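Local structure of beta-glucanase (Podospora anserina, 4LE4) at residues 122-126 and 196-200. The protein probably hydrolyses beta-glucans as a fungal glycoside hydrolase of family GH131, and binds cellotriose. Sequence-based numbering, arbitrary orientation.
Sequences SHFTE and TSTSS
Residues 122-124 are most of the connection between the antiparallel strands 115-120 and 125-129, with His-123 in the left-handed region (phi/psi 58/32) and Ser-122 and Phe-124 near helical values; from Thr-125 the chain is extended. Facing this turn, residues 196-200 run extended but belong to no sheet, in the loop that follows strand 188-195. The CA atoms pair Phe-124 with Thr-198 at 6.2 Å and Ser-122 with Ser-199 at 7.4 Å, so the turn meets the loop through Ser-122 and Phe-124, the residues flanking His-123, which takes no part. Phe-124 (chi1 p, 70°) carries the packing: its CA-to-CB bond points toward the loop, and Thr-198 CA sits 4.2 Å from the ring centroid, 12° off the normal, a CH-pi contact. Over the same ring, Thr-198 OG1 comes within 3.4 Å of Phe-124 CZ, while Phe-124 CB lies 3.2 Å from Ser-197 O and 3.9 Å from Thr-196 CG2. Phe-120, Ile-169 and Phe-171 pack around the ring too, joining the two sheets of the concanavalin-type beta-sandwich at this edge. Polar linkage is through water: one molecule's O accepts from Ser-199 N (2.8 Å) and Ser-122 OG (2.6 Å) and donates to Ser-197 O (2.9 Å); another's donates to Ser-199 O (2.8 Å) and accepts weakly from Ser-122 N (3.4 Å). Direct contact is thus van der Waals and CH-pi, two waters supply the polar link, and Thr-198 OG1 is buried without a partner.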
ATOM      1  N   SER A 122     -10.843   8.696  -1.053  1.00 12.10           N
ATOM      2  CA  SER A 122     -11.164   9.784  -1.998  1.00 13.11           C
ATOM      3  C   SER A 122     -10.135   9.816  -3.130  1.00 12.37           C
ATOM      4  O   SER A 122     -10.206  10.634  -4.060  1.00 11.79           O
ATOM      5  CB  SER A 122     -11.097  11.103  -1.237  1.00 11.71           C
ATOM      6  OG  SER A 122      -9.762  11.353  -0.885  1.00 13.27           O
ATOM      7  N   HIS A 123      -9.153   8.929  -3.035  1.00 10.18           N
ATOM      8  CA  HIS A 123      -8.064   8.855  -4.002  1.00  9.65           C
ATOM      9  C   HIS A 123      -7.260  10.156  -4.152  1.00  9.40           C
ATOM     10  O   HIS A 123      -6.700  10.420  -5.211  1.00  9.04           O
ATOM     11  CB  HIS A 123      -8.581   8.353  -5.377  1.00 10.50           C
ATOM     12  CG  HIS A 123      -9.125   6.951  -5.334  1.00 11.45           C
ATOM     13  ND1 HIS A 123     -10.395   6.646  -4.885  1.00 14.68           N
ATOM     14  CD2 HIS A 123      -8.557   5.769  -5.676  1.00 10.08           C
ATOM     15  CE1 HIS A 123     -10.588   5.335  -4.959  1.00  8.73           C
ATOM     16  NE2 HIS A 123      -9.486   4.786  -5.432  1.00 13.92           N
ATOM     17  N   PHE A 124      -7.131  10.929  -3.070  1.00  9.97           N
ATOM     18  CA  PHE A 124      -6.392  12.187  -3.179  1.00 10.01           C
ATOM     19  C   PHE A 124      -4.939  11.889  -3.438  1.00 10.02           C
ATOM     20  O   PHE A 124      -4.237  12.690  -4.062  1.00 10.12           O
ATOM     21  CB  PHE A 124      -6.610  13.111  -1.969  1.00  8.89           C
ATOM     22  CG  PHE A 124      -5.988  12.647  -0.677  1.00  8.83           C
ATOM     23  CD1 PHE A 124      -4.643  12.844  -0.430  1.00 10.70           C
ATOM     24  CD2 PHE A 124      -6.778  12.110   0.324  1.00 11.76           C
ATOM     25  CE1 PHE A 124      -4.081  12.514   0.811  1.00 11.29           C
ATOM     26  CE2 PHE A 124      -6.237  11.778   1.573  1.00 14.13           C
ATOM     27  CZ  PHE A 124      -4.886  11.981   1.816  1.00  9.92           C
ATOM     28  N   THR A 125      -4.481  10.741  -2.945  1.00  7.39           N
ATOM     29  CA  THR A 125      -3.128  10.288  -3.297  1.00  6.42           C
ATOM     30  C   THR A 125      -3.135   8.738  -3.300  1.00  7.48           C
ATOM     31  O   THR A 125      -3.991   8.120  -2.676  1.00  8.00           O
ATOM     32  CB  THR A 125      -2.018  10.843  -2.385  1.00  8.43           C
ATOM     33  OG1 THR A 125      -0.756  10.633  -3.034  1.00  9.50           O
ATOM     34  CG2 THR A 125      -2.019  10.153  -1.004  1.00  6.28           C
ATOM     35  N   GLU A 126      -2.219   8.141  -4.050  1.00  8.50           N
ATOM     36  CA  GLU A 126      -2.158   6.677  -4.194  1.00  8.96           C
ATOM     37  C   GLU A 126      -1.034   6.374  -5.177  1.00  9.28           C
ATOM     38  O   GLU A 126      -0.436   7.301  -5.758  1.00  8.07           O
ATOM     39  CB  GLU A 126      -3.468   6.204  -4.837  1.00  9.96           C
ATOM     40  CG  GLU A 126      -3.669   6.756  -6.299  1.00  8.35           C
ATOM     41  CD  GLU A 126      -5.113   6.684  -6.802  1.00 15.67           C
ATOM     42  OE1 GLU A 126      -5.772   5.677  -6.514  1.00 15.68           O
ATOM     43  OE2 GLU A 126      -5.594   7.620  -7.517  1.00 14.99           O
ATOM     44  N   THR A 196      -3.894  19.466  -2.887  1.00 17.13           N
ATOM     45  CA  THR A 196      -5.037  18.683  -3.335  1.00 17.58           C
ATOM     46  C   THR A 196      -6.028  18.656  -2.184  1.00 16.01           C
ATOM     47  O   THR A 196      -5.690  19.061  -1.084  1.00 16.31           O
ATOM     48  CB  THR A 196      -4.637  17.207  -3.721  1.00 19.38           C
ATOM     49  OG1 THR A 196      -5.661  16.626  -4.545  1.00 22.30           O
ATOM     50  CG2 THR A 196      -4.473  16.345  -2.491  1.00 17.20           C
ATOM     51  N   SER A 197      -7.248  18.187  -2.433  1.00 18.84           N
ATOM     52  CA  SER A 197      -8.257  18.081  -1.370  1.00 21.44           C
ATOM     53  C   SER A 197      -7.915  16.873  -0.522  1.00 22.56           C
ATOM     54  O   SER A 197      -8.102  15.727  -0.953  1.00 22.07           O
ATOM     55  CB  SER A 197      -9.666  17.854  -1.933  1.00 21.81           C
ATOM     56  OG  SER A 197     -10.177  19.017  -2.545  1.00 28.23           O
ATOM     57  N   THR A 198      -7.407  17.127   0.672  1.00 22.63           N
ATOM     58  CA  THR A 198      -7.053  16.057   1.558  1.00 27.57           C
ATOM     59  C   THR A 198      -8.216  15.994   2.536  1.00 31.61           C
ATOM     60  O   THR A 198      -8.356  16.838   3.419  1.00 36.76           O
ATOM     61  CB  THR A 198      -5.710  16.374   2.238  1.00 27.20           C
ATOM     62  OG1 THR A 198      -5.189  15.181   2.819  1.00 32.16           O
ATOM     63  CG2 THR A 198      -5.857  17.431   3.295  1.00 22.58           C
ATOM     64  N   SER A 199      -9.105  15.047   2.325  1.00 33.01           N
ATOM     65  CA  SER A 199     -10.266  14.910   3.196  1.00 33.50           C
ATOM     66  C   SER A 199     -10.235  13.447   3.574  1.00 33.91           C
ATOM     67  O   SER A 199     -10.199  12.578   2.706  1.00 33.81           O
ATOM     68  CB  SER A 199     -11.552  15.256   2.431  1.00 34.01           C
ATOM     69  OG  SER A 199     -12.678  15.387   3.294  1.00 31.26           O
ATOM     70  N   SER A 200     -10.210  13.172   4.869  1.00 35.85           N
ATOM     71  CA  SER A 200     -10.150  11.793   5.330  1.00 36.31           C
ATOM     72  C   SER A 200     -10.722  11.689   6.716  1.00 37.31           C
ATOM     73  O   SER A 200     -10.631  12.637   7.489  1.00 37.48           O
ATOM     74  CB  SER A 200      -8.693  11.319   5.350  1.00 36.44           C
ATOM     75  OG  SER A 200      -8.550  10.068   6.003  1.00 35.27           O
TER
HETATM   76  O   HOH W   1     -10.504   9.855   2.080  1.00 19.58           O
HETATM   77  O   HOH W   2     -10.004  13.723   0.050  1.00 26.53           O